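Local coordinates for protein bifunctional endo-1,4-beta-xylanase A (Neocallimastix patriciarum, PDB 2VG9) that hydrolyses the internal beta-1,4 linkages of xylan as an endo-xylanase of glycoside hydrolase family 11, here in a loop-swap variant, at residues A[65-70]-A[176-181]; A[75-80]-A[114-119]. One frame throughout, in Å; residues are numbered along the deposited sequence.

Contact 1. Residues A[65-70]-A[176-181]; sequences KKATDY and DHFKEW
F178, on helix 174-182, meets A67 and T68 of the loop between strands 52-60 and 73-86, and nearly all of the contact runs through this one aromatic residue. Its CG lies anti to its own carbonyl carbon (chi1 -60°), which carries the ring off the helix toward the loop. There the CD2-CE2 side of the ring receives the methyl of A67: A67 CB is 3.8 Å from F178 CD2, standing off the ring plane and displaced from its centre. A67 O comes to the same corner, 3.7 Å from F178 CD2, but near the ring plane, where the aromatic hydrogens lie; it also lies in plane at the edge of Y70, one face of which is covered by K65 CE. A67 and the F178 ring form the tight, buried part. F99 and Y112 meet the F178 ring edge-to-face, and L191 touches both A67 and F178, so the ring joins loop and helix to three strands of the larger sheet, 89-100, 110-115 and 190-200.

Toward solvent the packing thins. T68 turns CG2 to the helix, anti to its carbonyl carbon, and this methyl rests 3.8 Å from F178 CB; its distance to the backbone N of K179 is already 4.3 Å. The side chain of K179 is exposed, and its CG comes no closer than 5.0 Å to T68 CG2. Within the loop, the turn is closed by a backbone bond from D69 N to K66 O (2.9 Å), which leaves A67 and T68 at its bend.

No hydrogen bond or salt bridge crosses the 159 Å² buried here. The loop is therefore held against the helix by apolar and weak aromatic-edge contacts, which depend on shape and burial rather than on directional bonds.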
loop_
_atom_site.group_PDB
_atom_site.type_symbol
_atom_site.label_atom_id
_atom_site.label_comp_id
_atom_site.label_asym_id
_atom_site.label_seq_id
_atom_site.Cartn_x
_atom_site.Cartn_y
_atom_site.Cartn_z
ATOM N N LYS A 65 13.258 -8.907 -10.631
ATOM C CA LYS A 65 12.925 -8.719 -12.008
ATOM C C LYS A 65 11.832 -7.700 -12.203
ATOM O O LYS A 65 11.084 -7.360 -11.247
ATOM C CB LYS A 65 12.614 -10.054 -12.699
ATOM C CG LYS A 65 11.309 -10.744 -12.362
ATOM C CD LYS A 65 11.148 -11.947 -13.286
ATOM C CE LYS A 65 9.985 -12.830 -12.897
ATOM N NZ LYS A 65 9.786 -14.038 -13.776
ATOM N N LYS A 66 11.783 -7.205 -13.442
ATOM C CA LYS A 66 10.852 -6.155 -13.848
ATOM C C LYS A 66 9.456 -6.602 -13.417
ATOM O O LYS A 66 9.061 -7.734 -13.669
ATOM C CB LYS A 66 10.927 -5.953 -15.350
ATOM C CG LYS A 66 10.231 -4.700 -15.892
ATOM C CD LYS A 66 10.377 -4.678 -17.412
ATOM C CE LYS A 66 10.205 -3.301 -17.942
ATOM N NZ LYS A 66 9.722 -3.309 -19.351
ATOM N N ALA A 67 8.721 -5.700 -12.774
ATOM C CA ALA A 67 7.406 -6.035 -12.218
ATOM C C ALA A 67 6.473 -6.633 -13.250
ATOM O O ALA A 67 5.639 -7.500 -12.924
ATOM C CB ALA A 67 6.779 -4.811 -11.533
ATOM N N THR A 68 6.615 -6.207 -14.512
ATOM C CA THR A 68 5.713 -6.705 -15.549
ATOM C C THR A 68 6.173 -8.037 -16.177
ATOM O O THR A 68 5.419 -8.613 -16.982
ATOM C CB THR A 68 5.515 -5.671 -16.682
ATOM O OG1 THR A 68 6.793 -5.128 -17.037
ATOM C CG2 THR A 68 4.584 -4.527 -16.229
ATOM N N ASP A 69 7.388 -8.500 -15.846
ATOM C CA ASP A 69 7.824 -9.870 -16.230
ATOM C C ASP A 69 7.043 -10.981 -15.548
ATOM O O ASP A 69 6.951 -12.076 -16.072
ATOM C CB ASP A 69 9.284 -10.110 -15.892
ATOM C CG ASP A 69 10.193 -9.398 -16.828
ATOM O OD1 ASP A 69 9.624 -8.665 -17.692
ATOM O OD2 ASP A 69 11.418 -9.490 -16.641
ATOM N N TYR A 70 6.543 -10.737 -14.348
ATOM C CA TYR A 70 5.692 -11.757 -13.709
ATOM C C TYR A 70 4.404 -11.907 -14.532
ATOM O O TYR A 70 3.686 -10.908 -14.782
ATOM C CB TYR A 70 5.393 -11.346 -12.277
ATOM C CG TYR A 70 6.615 -11.281 -11.410
ATOM C CD1 TYR A 70 7.043 -12.409 -10.688
ATOM C CD2 TYR A 70 7.349 -10.094 -11.291
ATOM C CE1 TYR A 70 8.181 -12.349 -9.861
ATOM C CE2 TYR A 70 8.493 -10.034 -10.489
ATOM C CZ TYR A 70 8.894 -11.158 -9.783
ATOM O OH TYR A 70 10.002 -11.078 -9.002
ATOM N N ASP A 176 -2.347 -6.729 -13.802
ATOM C CA ASP A 176 -3.127 -5.934 -14.780
ATOM C C ASP A 176 -2.965 -4.403 -14.545
ATOM O O ASP A 176 -2.916 -3.633 -15.494
ATOM C CB ASP A 176 -4.619 -6.311 -14.741
ATOM C CG ASP A 176 -4.953 -7.522 -15.585
ATOM O OD1 ASP A 176 -4.013 -8.143 -16.147
ATOM O OD2 ASP A 176 -6.170 -7.849 -15.666
ATOM N N HIS A 177 -2.879 -3.985 -13.276
ATOM C CA HIS A 177 -2.543 -2.612 -12.905
ATOM C C HIS A 177 -1.150 -2.283 -13.397
ATOM O O HIS A 177 -0.957 -1.240 -14.014
ATOM C CB HIS A 177 -2.661 -2.398 -11.394
ATOM C CG HIS A 177 -4.083 -2.390 -10.910
ATOM N ND1 HIS A 177 -4.762 -3.543 -10.557
ATOM C CD2 HIS A 177 -4.970 -1.381 -10.779
ATOM C CE1 HIS A 177 -5.999 -3.235 -10.200
ATOM N NE2 HIS A 177 -6.150 -1.935 -10.336
ATOM N N PHE A 178 -0.184 -3.182 -13.173
ATOM C CA PHE A 178 1.195 -2.917 -13.676
ATOM C C PHE A 178 1.182 -2.733 -15.201
ATOM O O PHE A 178 1.869 -1.840 -15.722
ATOM C CB PHE A 178 2.198 -4.025 -13.292
ATOM C CG PHE A 178 2.370 -4.244 -11.791
ATOM C CD1 PHE A 178 1.884 -3.314 -10.859
ATOM C CD2 PHE A 178 3.062 -5.376 -11.321
ATOM C CE1 PHE A 178 2.053 -3.525 -9.461
ATOM C CE2 PHE A 178 3.247 -5.588 -9.951
ATOM C CZ PHE A 178 2.766 -4.648 -9.025
ATOM N N LYS A 179 0.423 -3.573 -15.905
ATOM C CA LYS A 179 0.327 -3.522 -17.388
ATOM C C LYS A 179 -0.266 -2.204 -17.866
ATOM O O LYS A 179 0.265 -1.574 -18.791
ATOM C CB LYS A 179 -0.540 -4.657 -17.940
ATOM C CG LYS A 179 0.166 -5.994 -18.108
ATOM C CD LYS A 179 -0.837 -7.058 -18.640
ATOM C CE LYS A 179 -0.573 -8.443 -18.011
ATOM N NZ LYS A 179 -0.957 -9.592 -18.925
ATOM N N GLU A 180 -1.356 -1.785 -17.219
ATOM C CA GLU A 180 -1.969 -0.476 -17.474
ATOM C C GLU A 180 -1.028 0.679 -17.271
ATOM O O GLU A 180 -1.044 1.614 -18.086
ATOM C CB GLU A 180 -3.266 -0.266 -16.665
ATOM C CG GLU A 180 -4.444 -1.139 -17.163
ATOM C CD GLU A 180 -5.024 -0.717 -18.533
ATOM O OE1 GLU A 180 -4.622 0.309 -19.112
ATOM O OE2 GLU A 180 -5.912 -1.424 -19.042
ATOM N N TRP A 181 -0.222 0.660 -16.195
ATOM C CA TRP A 181 0.763 1.730 -15.992
ATOM C C TRP A 181 1.861 1.713 -17.066
ATOM O O TRP A 181 2.278 2.768 -17.597
ATOM C CB TRP A 181 1.361 1.657 -14.588
ATOM C CG TRP A 181 0.345 1.735 -13.445
ATOM C CD1 TRP A 181 -0.913 2.312 -13.455
ATOM C CD2 TRP A 181 0.525 1.203 -12.120
ATOM N NE1 TRP A 181 -1.515 2.150 -12.213
ATOM C CE2 TRP A 181 -0.646 1.480 -11.386
ATOM C CE3 TRP A 181 1.566 0.500 -11.495
ATOM C CZ2 TRP A 181 -0.803 1.078 -10.057
ATOM C CZ3 TRP A 181 1.411 0.117 -10.179
ATOM C CH2 TRP A 181 0.230 0.384 -9.482
#

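Contact 2. Residues A[75-80]-A[114-119]; sequences LDYAAT and IIEDWV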
loop_
_atom_site.group_PDB
_atom_site.type_symbol
_atom_site.label_atom_id
_atom_site.label_comp_id
_atom_site.label_asym_id
_atom_site.label_seq_id
_atom_site.Cartn_x
_atom_site.Cartn_y
_atom_site.Cartn_z
ATOM N N LEU A 75 -4.014 -10.838 -5.869
ATOM C CA LEU A 75 -4.192 -10.526 -4.443
ATOM C C LEU A 75 -5.676 -10.634 -4.131
ATOM O O LEU A 75 -6.498 -9.979 -4.786
ATOM C CB LEU A 75 -3.625 -9.135 -4.050
ATOM C CG LEU A 75 -3.674 -8.696 -2.548
ATOM C CD1 LEU A 75 -2.535 -7.740 -2.200
ATOM C CD2 LEU A 75 -5.000 -8.008 -2.184
ATOM N N ASP A 76 -6.003 -11.449 -3.124
ATOM C CA ASP A 76 -7.378 -11.634 -2.692
ATOM C C ASP A 76 -7.411 -11.204 -1.252
ATOM O O ASP A 76 -6.512 -11.551 -0.501
ATOM C CB ASP A 76 -7.785 -13.101 -2.798
ATOM C CG ASP A 76 -7.794 -13.601 -4.214
ATOM O OD1 ASP A 76 -8.486 -13.019 -5.032
ATOM O OD2 ASP A 76 -7.100 -14.592 -4.521
ATOM N N TYR A 77 -8.418 -10.437 -0.872
ATOM C CA TYR A 77 -8.497 -9.894 0.477
ATOM C C TYR A 77 -9.963 -9.795 0.931
ATOM O O TYR A 77 -10.888 -9.702 0.112
ATOM C CB TYR A 77 -7.770 -8.521 0.554
ATOM C CG TYR A 77 -8.543 -7.375 -0.096
ATOM C CD1 TYR A 77 -9.198 -6.411 0.692
ATOM C CD2 TYR A 77 -8.625 -7.271 -1.486
ATOM C CE1 TYR A 77 -9.953 -5.348 0.080
ATOM C CE2 TYR A 77 -9.361 -6.233 -2.113
ATOM C CZ TYR A 77 -10.022 -5.288 -1.317
ATOM O OH TYR A 77 -10.713 -4.316 -1.944
ATOM N N ALA A 78 -10.177 -9.868 2.242
ATOM C CA ALA A 78 -11.466 -9.476 2.850
ATOM C C ALA A 78 -11.148 -8.790 4.181
ATOM O O ALA A 78 -10.359 -9.324 4.978
ATOM C CB ALA A 78 -12.394 -10.695 3.069
ATOM N N ALA A 79 -11.769 -7.624 4.390
ATOM C CA ALA A 79 -11.527 -6.744 5.537
ATOM C C ALA A 79 -12.800 -6.007 5.979
ATOM O O ALA A 79 -13.726 -5.826 5.198
ATOM C CB ALA A 79 -10.436 -5.710 5.207
ATOM N N THR A 80 -12.818 -5.586 7.241
ATOM C CA THR A 80 -13.663 -4.475 7.685
ATOM C C THR A 80 -12.684 -3.330 7.946
ATOM O O THR A 80 -11.552 -3.549 8.369
ATOM C CB THR A 80 -14.499 -4.804 8.955
ATOM O OG1 THR A 80 -13.629 -5.275 9.971
ATOM C CG2 THR A 80 -15.511 -5.909 8.668
ATOM N N ILE A 114 -2.643 0.754 -5.089
ATOM C CA ILE A 114 -3.888 0.405 -5.743
ATOM C C ILE A 114 -4.946 0.572 -4.663
ATOM O O ILE A 114 -5.090 -0.288 -3.779
ATOM C CB ILE A 114 -3.881 -1.035 -6.317
ATOM C CG1 ILE A 114 -2.769 -1.181 -7.380
ATOM C CG2 ILE A 114 -5.239 -1.380 -6.941
ATOM C CD1 ILE A 114 -2.438 -2.630 -7.669
ATOM N N ILE A 115 -5.654 1.705 -4.715
ATOM C CA ILE A 115 -6.477 2.101 -3.571
ATOM C C ILE A 115 -7.894 1.608 -3.744
ATOM O O ILE A 115 -8.608 2.046 -4.648
ATOM C CB ILE A 115 -6.444 3.631 -3.322
ATOM C CG1 ILE A 115 -4.991 4.130 -3.263
ATOM C CG2 ILE A 115 -7.250 4.000 -2.074
ATOM C CD1 ILE A 115 -4.834 5.643 -3.018
ATOM N N GLU A 116 -8.280 0.709 -2.835
ATOM C CA GLU A 116 -9.580 0.041 -2.832
ATOM C C GLU A 116 -10.656 0.792 -2.058
ATOM O O GLU A 116 -11.841 0.730 -2.399
ATOM C CB GLU A 116 -9.411 -1.367 -2.244
ATOM C CG GLU A 116 -8.512 -2.228 -3.090
ATOM C CD GLU A 116 -9.229 -2.676 -4.386
ATOM O OE1 GLU A 116 -10.059 -3.622 -4.321
ATOM O OE2 GLU A 116 -8.970 -2.070 -5.451
ATOM N N ASP A 117 -10.238 1.499 -1.020
ATOM C CA ASP A 117 -11.146 2.232 -0.153
ATOM C C ASP A 117 -10.305 3.308 0.537
ATOM O O ASP A 117 -9.053 3.184 0.645
ATOM C CB ASP A 117 -11.803 1.285 0.877
ATOM C CG ASP A 117 -13.113 1.845 1.479
ATOM O OD1 ASP A 117 -13.509 2.981 1.204
ATOM O OD2 ASP A 117 -13.754 1.131 2.263
ATOM N N TRP A 118 -10.978 4.411 0.892
ATOM C CA TRP A 118 -10.348 5.556 1.529
ATOM C C TRP A 118 -11.435 6.353 2.248
ATOM O O TRP A 118 -12.632 6.240 1.928
ATOM C CB TRP A 118 -9.634 6.485 0.529
ATOM C CG TRP A 118 -10.516 6.939 -0.626
ATOM C CD1 TRP A 118 -10.674 6.308 -1.835
ATOM C CD2 TRP A 118 -11.386 8.093 -0.653
ATOM N NE1 TRP A 118 -11.572 7.005 -2.621
ATOM C CE2 TRP A 118 -12.013 8.112 -1.917
ATOM C CE3 TRP A 118 -11.677 9.119 0.271
ATOM C CZ2 TRP A 118 -12.951 9.119 -2.288
ATOM C CZ3 TRP A 118 -12.624 10.130 -0.097
ATOM C CH2 TRP A 118 -13.248 10.099 -1.368
ATOM N N VAL A 119 -11.013 7.185 3.186
ATOM C CA VAL A 119 -11.962 8.024 3.898
ATOM C C VAL A 119 -11.479 9.471 3.893
ATOM O O VAL A 119 -10.289 9.731 4.139
ATOM C CB VAL A 119 -12.236 7.523 5.328
ATOM C CG1 VAL A 119 -13.226 8.482 6.072
ATOM C CG2 VAL A 119 -12.780 6.057 5.289
#
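Y77 and E116 reach for each other across the interior, with their CA atoms 10.5 Å apart, and the two side chains alone make the contact. The tyrosine ring and the glutamate carboxylate are turned nearly perpendicular, their planes 77° apart. Y77 OH donates to E116 OE1 (2.6 Å), which accepts with its anti lone pair, the one directed away from OE2. OE1 thus sits at the edge of the ring, near its plane and 3.5 Å from Y77 CE2. The glutamate chain is bent at its second torsion (chi2 -74°), which folds its methylene groups around the phenol oxygen: E116 CB and Y77 OH are 3.2 Å apart.

The carboxylate has further partners. R167 NE forms a salt bridge to OE1, and the Y137 hydroxyl bonds to OE2, so both buried oxygens are satisfied and the carboxylate is fixed in rotation. A leucine at E116 would probably deprive R167 of this countercharge and leave both tyrosine hydroxyls without this acceptor inside the protein.

E116 stands where strand 110-115 turns a corner into strand 117-119, and E116 with D117 forms a classic beta bulge against strand 89-100. Y77 belongs to strand 73-86 of the other sheet, so the bond spans the two facing sheets of the family 11 beta jelly roll.

How the contacts relate
Contact 2 is nested within the chain loop closed by contact 1: the order is 65-70, 75-80, 114-119, 176-181. Their centres lie about 20 Å apart, contact 2 nearer the middle of the molecule and contact 1 toward its periphery. They nevertheless touch, because helix 174-182 packs on strand 110-115: H177 NE2 is 3.6 Å from I114 CG2, and W181 CH2 is 4.0 Å from I114 CG1. Y137 makes a second link, since its ring meets H177 edge-to-face and its hydroxyl hydrogen-bonds to E116 of contact 2. Of the two, only contact 2 connects the larger sheet to the six-stranded one; contact 1 packs helix and loop against the larger sheet.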